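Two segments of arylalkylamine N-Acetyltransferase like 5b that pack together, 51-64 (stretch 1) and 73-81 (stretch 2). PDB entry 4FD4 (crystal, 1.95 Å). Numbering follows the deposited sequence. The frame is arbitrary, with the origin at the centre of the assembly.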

# COMPACT_ATOMS: atom_id res chain seq x y z
N PHE A 51 3.85 8.24 -7.67
CA PHE A 51 3.62 6.80 -7.75
C PHE A 51 2.19 6.48 -7.30
O PHE A 51 1.44 5.82 -8.01
CB PHE A 51 4.60 6.04 -6.88
CG PHE A 51 4.34 4.54 -6.82
CD1 PHE A 51 3.75 3.96 -5.71
CD2 PHE A 51 4.68 3.72 -7.89
CE1 PHE A 51 3.50 2.59 -5.65
CE2 PHE A 51 4.44 2.34 -7.85
CZ PHE A 51 3.85 1.78 -6.73
N SER A 52 1.83 6.95 -6.11
CA SER A 52 0.50 6.63 -5.58
C SER A 52 -0.64 7.13 -6.47
O SER A 52 -1.62 6.42 -6.69
CB SER A 52 0.36 7.14 -4.15
OG SER A 52 1.35 6.56 -3.33
N LEU A 53 -0.51 8.35 -7.00
CA LEU A 53 -1.58 8.91 -7.80
C LEU A 53 -1.65 8.30 -9.20
O LEU A 53 -2.69 8.37 -9.85
CB LEU A 53 -1.45 10.43 -7.91
CG LEU A 53 -1.65 11.25 -6.63
CD1 LEU A 53 -1.41 12.72 -6.95
CD2 LEU A 53 -3.05 11.06 -6.04
N SER A 54 -0.55 7.72 -9.68
CA SER A 54 -0.57 7.11 -11.00
C SER A 54 -1.68 6.05 -11.09
O SER A 54 -2.09 5.68 -12.18
CB SER A 54 0.78 6.49 -11.36
OG SER A 54 1.06 5.38 -10.52
N PHE A 55 -2.19 5.58 -9.95
CA PHE A 55 -3.22 4.54 -9.99
C PHE A 55 -4.65 5.03 -10.21
O PHE A 55 -5.53 4.25 -10.60
CB PHE A 55 -3.14 3.62 -8.76
CG PHE A 55 -1.86 2.87 -8.67
CD1 PHE A 55 -0.83 3.32 -7.85
CD2 PHE A 55 -1.65 1.72 -9.44
CE1 PHE A 55 0.38 2.64 -7.78
CE2 PHE A 55 -0.45 1.03 -9.39
CZ PHE A 55 0.57 1.49 -8.55
N VAL A 56 -4.90 6.32 -9.99
CA VAL A 56 -6.26 6.84 -10.15
C VAL A 56 -6.79 6.60 -11.55
O VAL A 56 -7.91 6.13 -11.72
CB VAL A 56 -6.35 8.35 -9.84
CG1 VAL A 56 -7.73 8.90 -10.23
CG2 VAL A 56 -6.06 8.61 -8.37
N GLU A 57 -5.98 6.89 -12.56
CA GLU A 57 -6.40 6.70 -13.94
C GLU A 57 -6.68 5.22 -14.24
O GLU A 57 -7.49 4.90 -15.11
CB GLU A 57 -5.37 7.27 -14.92
CG GLU A 57 -4.07 6.47 -15.00
CD GLU A 57 -2.94 7.26 -15.66
OE1 GLU A 57 -1.80 7.22 -15.14
OE2 GLU A 57 -3.20 7.92 -16.70
N GLN A 58 -6.01 4.32 -13.53
CA GLN A 58 -6.20 2.88 -13.75
C GLN A 58 -7.49 2.34 -13.13
O GLN A 58 -7.80 1.15 -13.29
CB GLN A 58 -4.99 2.09 -13.23
CG GLN A 58 -3.66 2.54 -13.81
CD GLN A 58 -2.47 1.78 -13.25
OE1 GLN A 58 -2.55 0.58 -12.98
NE2 GLN A 58 -1.34 2.48 -13.10
N GLY A 59 -8.23 3.19 -12.43
CA GLY A 59 -9.50 2.80 -11.81
C GLY A 59 -9.35 1.82 -10.65
O GLY A 59 -10.30 1.08 -10.33
N THR A 60 -8.20 1.83 -10.00
CA THR A 60 -7.98 0.92 -8.86
C THR A 60 -7.70 1.67 -7.55
O THR A 60 -7.08 1.14 -6.61
CB THR A 60 -6.89 -0.12 -9.19
OG1 THR A 60 -5.68 0.56 -9.53
CG2 THR A 60 -7.32 -0.96 -10.38
N VAL A 61 -8.15 2.92 -7.50
CA VAL A 61 -8.13 3.71 -6.28
C VAL A 61 -9.54 3.79 -5.74
O VAL A 61 -10.45 4.27 -6.42
CB VAL A 61 -7.55 5.12 -6.52
CG1 VAL A 61 -7.73 6.00 -5.31
CG2 VAL A 61 -6.06 5.02 -6.87
N VAL A 62 -9.74 3.26 -4.54
CA VAL A 62 -11.06 3.24 -3.93
C VAL A 62 -11.10 4.25 -2.80
O VAL A 62 -10.17 4.34 -2.00
CB VAL A 62 -11.43 1.86 -3.35
CG1 VAL A 62 -12.81 1.92 -2.70
CG2 VAL A 62 -11.39 0.78 -4.42
N VAL A 63 -12.18 5.02 -2.72
CA VAL A 63 -12.31 6.01 -1.69
C VAL A 63 -13.57 5.72 -0.89
O VAL A 63 -14.55 5.14 -1.41
CB VAL A 63 -12.35 7.43 -2.26
CG1 VAL A 63 -10.98 7.84 -2.81
CG2 VAL A 63 -13.43 7.53 -3.33
N ALA A 64 -13.48 6.09 0.37
CA ALA A 64 -14.63 6.12 1.27
C ALA A 64 -14.92 7.60 1.48
O ALA A 64 -14.04 8.38 1.89
CB ALA A 64 -14.31 5.44 2.59
N ILE A 73 -12.80 10.17 3.42
CA ILE A 73 -12.40 9.82 4.77
C ILE A 73 -11.69 8.48 4.80
O ILE A 73 -11.32 7.98 5.86
CB ILE A 73 -13.62 9.76 5.71
CG1 ILE A 73 -14.63 8.74 5.17
CG2 ILE A 73 -14.25 11.14 5.85
CD1 ILE A 73 -15.74 8.41 6.14
N GLY A 74 -11.52 7.88 3.63
CA GLY A 74 -10.69 6.70 3.55
C GLY A 74 -10.20 6.50 2.13
O GLY A 74 -10.82 7.02 1.19
N VAL A 75 -9.11 5.77 1.96
CA VAL A 75 -8.61 5.53 0.60
C VAL A 75 -7.81 4.24 0.57
O VAL A 75 -7.17 3.86 1.56
CB VAL A 75 -7.76 6.71 0.09
CG1 VAL A 75 -6.58 6.96 1.05
CG2 VAL A 75 -7.24 6.49 -1.39
N SER A 76 -7.87 3.52 -0.55
CA SER A 76 -7.07 2.33 -0.76
C SER A 76 -6.56 2.34 -2.19
O SER A 76 -7.32 2.55 -3.13
CB SER A 76 -7.86 1.05 -0.51
OG SER A 76 -7.04 -0.08 -0.78
N ILE A 77 -5.27 2.11 -2.35
CA ILE A 77 -4.67 2.13 -3.67
C ILE A 77 -4.03 0.79 -3.95
O ILE A 77 -3.26 0.26 -3.14
CB ILE A 77 -3.68 3.29 -3.81
CG1 ILE A 77 -4.41 4.61 -3.54
CG2 ILE A 77 -3.03 3.28 -5.20
CD1 ILE A 77 -3.61 5.84 -3.85
N ALA A 78 -4.39 0.22 -5.09
CA ALA A 78 -3.91 -1.11 -5.47
C ALA A 78 -3.54 -1.10 -6.95
O ALA A 78 -3.95 -0.21 -7.70
CB ALA A 78 -4.98 -2.14 -5.21
N GLY A 79 -2.78 -2.10 -7.39
CA GLY A 79 -2.40 -2.21 -8.79
C GLY A 79 -1.91 -3.62 -9.04
O GLY A 79 -1.67 -4.36 -8.08
N PRO A 80 -1.73 -3.99 -10.32
CA PRO A 80 -1.26 -5.35 -10.61
C PRO A 80 0.21 -5.48 -10.25
O PRO A 80 0.95 -4.50 -10.30
CB PRO A 80 -1.47 -5.48 -12.12
CG PRO A 80 -1.38 -4.04 -12.65
CD PRO A 80 -1.90 -3.16 -11.52
N ILE A 81 0.63 -6.68 -9.86
CA ILE A 81 2.05 -6.98 -9.79
C ILE A 81 2.28 -8.25 -10.61
O ILE A 81 1.36 -9.05 -10.80
CB ILE A 81 2.55 -7.20 -8.35
CG1 ILE A 81 1.72 -8.28 -7.66
CG2 ILE A 81 2.49 -5.88 -7.56
CD1 ILE A 81 2.20 -8.63 -6.26

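The two stretches pair as antiparallel strands, 61-64 against 73-81, with N-to-C directions 166° apart and 592 Å² buried between them, both sides summed. Backbone hydrogen bonds set the register. Val-62 N to Ser-76 O is 2.9 Å and Ser-76 N to Val-62 O is 2.8 Å, a closed pair. Ala-64 N donates to Gly-74 O at 2.9 Å with an angle of 172° at the hydrogen. Ala-64 O takes two donors, Ile-73 N at 2.7 Å and Gly-74 N at 3.1 Å; the angles, 174° and 140°, show that the first is the straighter bond. Between these pairs, CA-H...O contacts such as Val-75 CA to Val-62 O (3.3 Å) fill the non-hydrogen-bonded positions.

Thr-60 extends the pairing beyond the strand. Its O accepts from Ala-78 N at 3.2 Å, and its chi1 of 58° (p) brings OG1 to 2.6 Å from Ala-78 O, to which it donates. The hydroxyl thus occupies an acceptor in a buried setting, a role that a purely apolar side chain could not fill.

Val-61, Val-63, Val-75 and Ile-77 share one face of the sheet. Val-61 is t (171°), a setting that places CG2 3.7 Å from Ile-77 CG1 while CG1 lies 4.0 Å from Val-75 CG2. Val-75 is p (58°), and the same CG2 also lies 4.2 Å from Val-63 CG1, so one methyl touches both valines. Ile-77 has the largest area covered by the opposing stretch, 84 Å². With chi1 m and chi2 t, its extended CG1 arm carries CD1 to 3.5 Å from Ser-52 O, while CG2 meets Phe-55 CD1 at 3.4 Å. The branched isoleucine therefore reaches both the neighbouring strand and the helical segment.

Phe-55 points toward stretch 2, and its m rotamer (-63°) lays the ring obliquely against Ile-77, Ala-78 and Gly-79. Phe-55 CE2 is 3.8 Å from Gly-79 CA; an ideal CB on that glycine would fall 2.4 Å from Phe-55 CE2, a clash, so the absence of a side chain makes room for the ring.

The other face carries Val-62, Ala-64 and Ser-76. Ala-64 is opposite Gly-74, where an ideal CB would sit a tight 3.2 Å from Ala-64 CB. The small pair suits the 4.6 Å separation of their CA atoms, and Ala-64 CB still reaches Ile-73 CG1 at 4.2 Å. Ser-76 is buried, but its OG is hydrogen-bonded elsewhere in the structure.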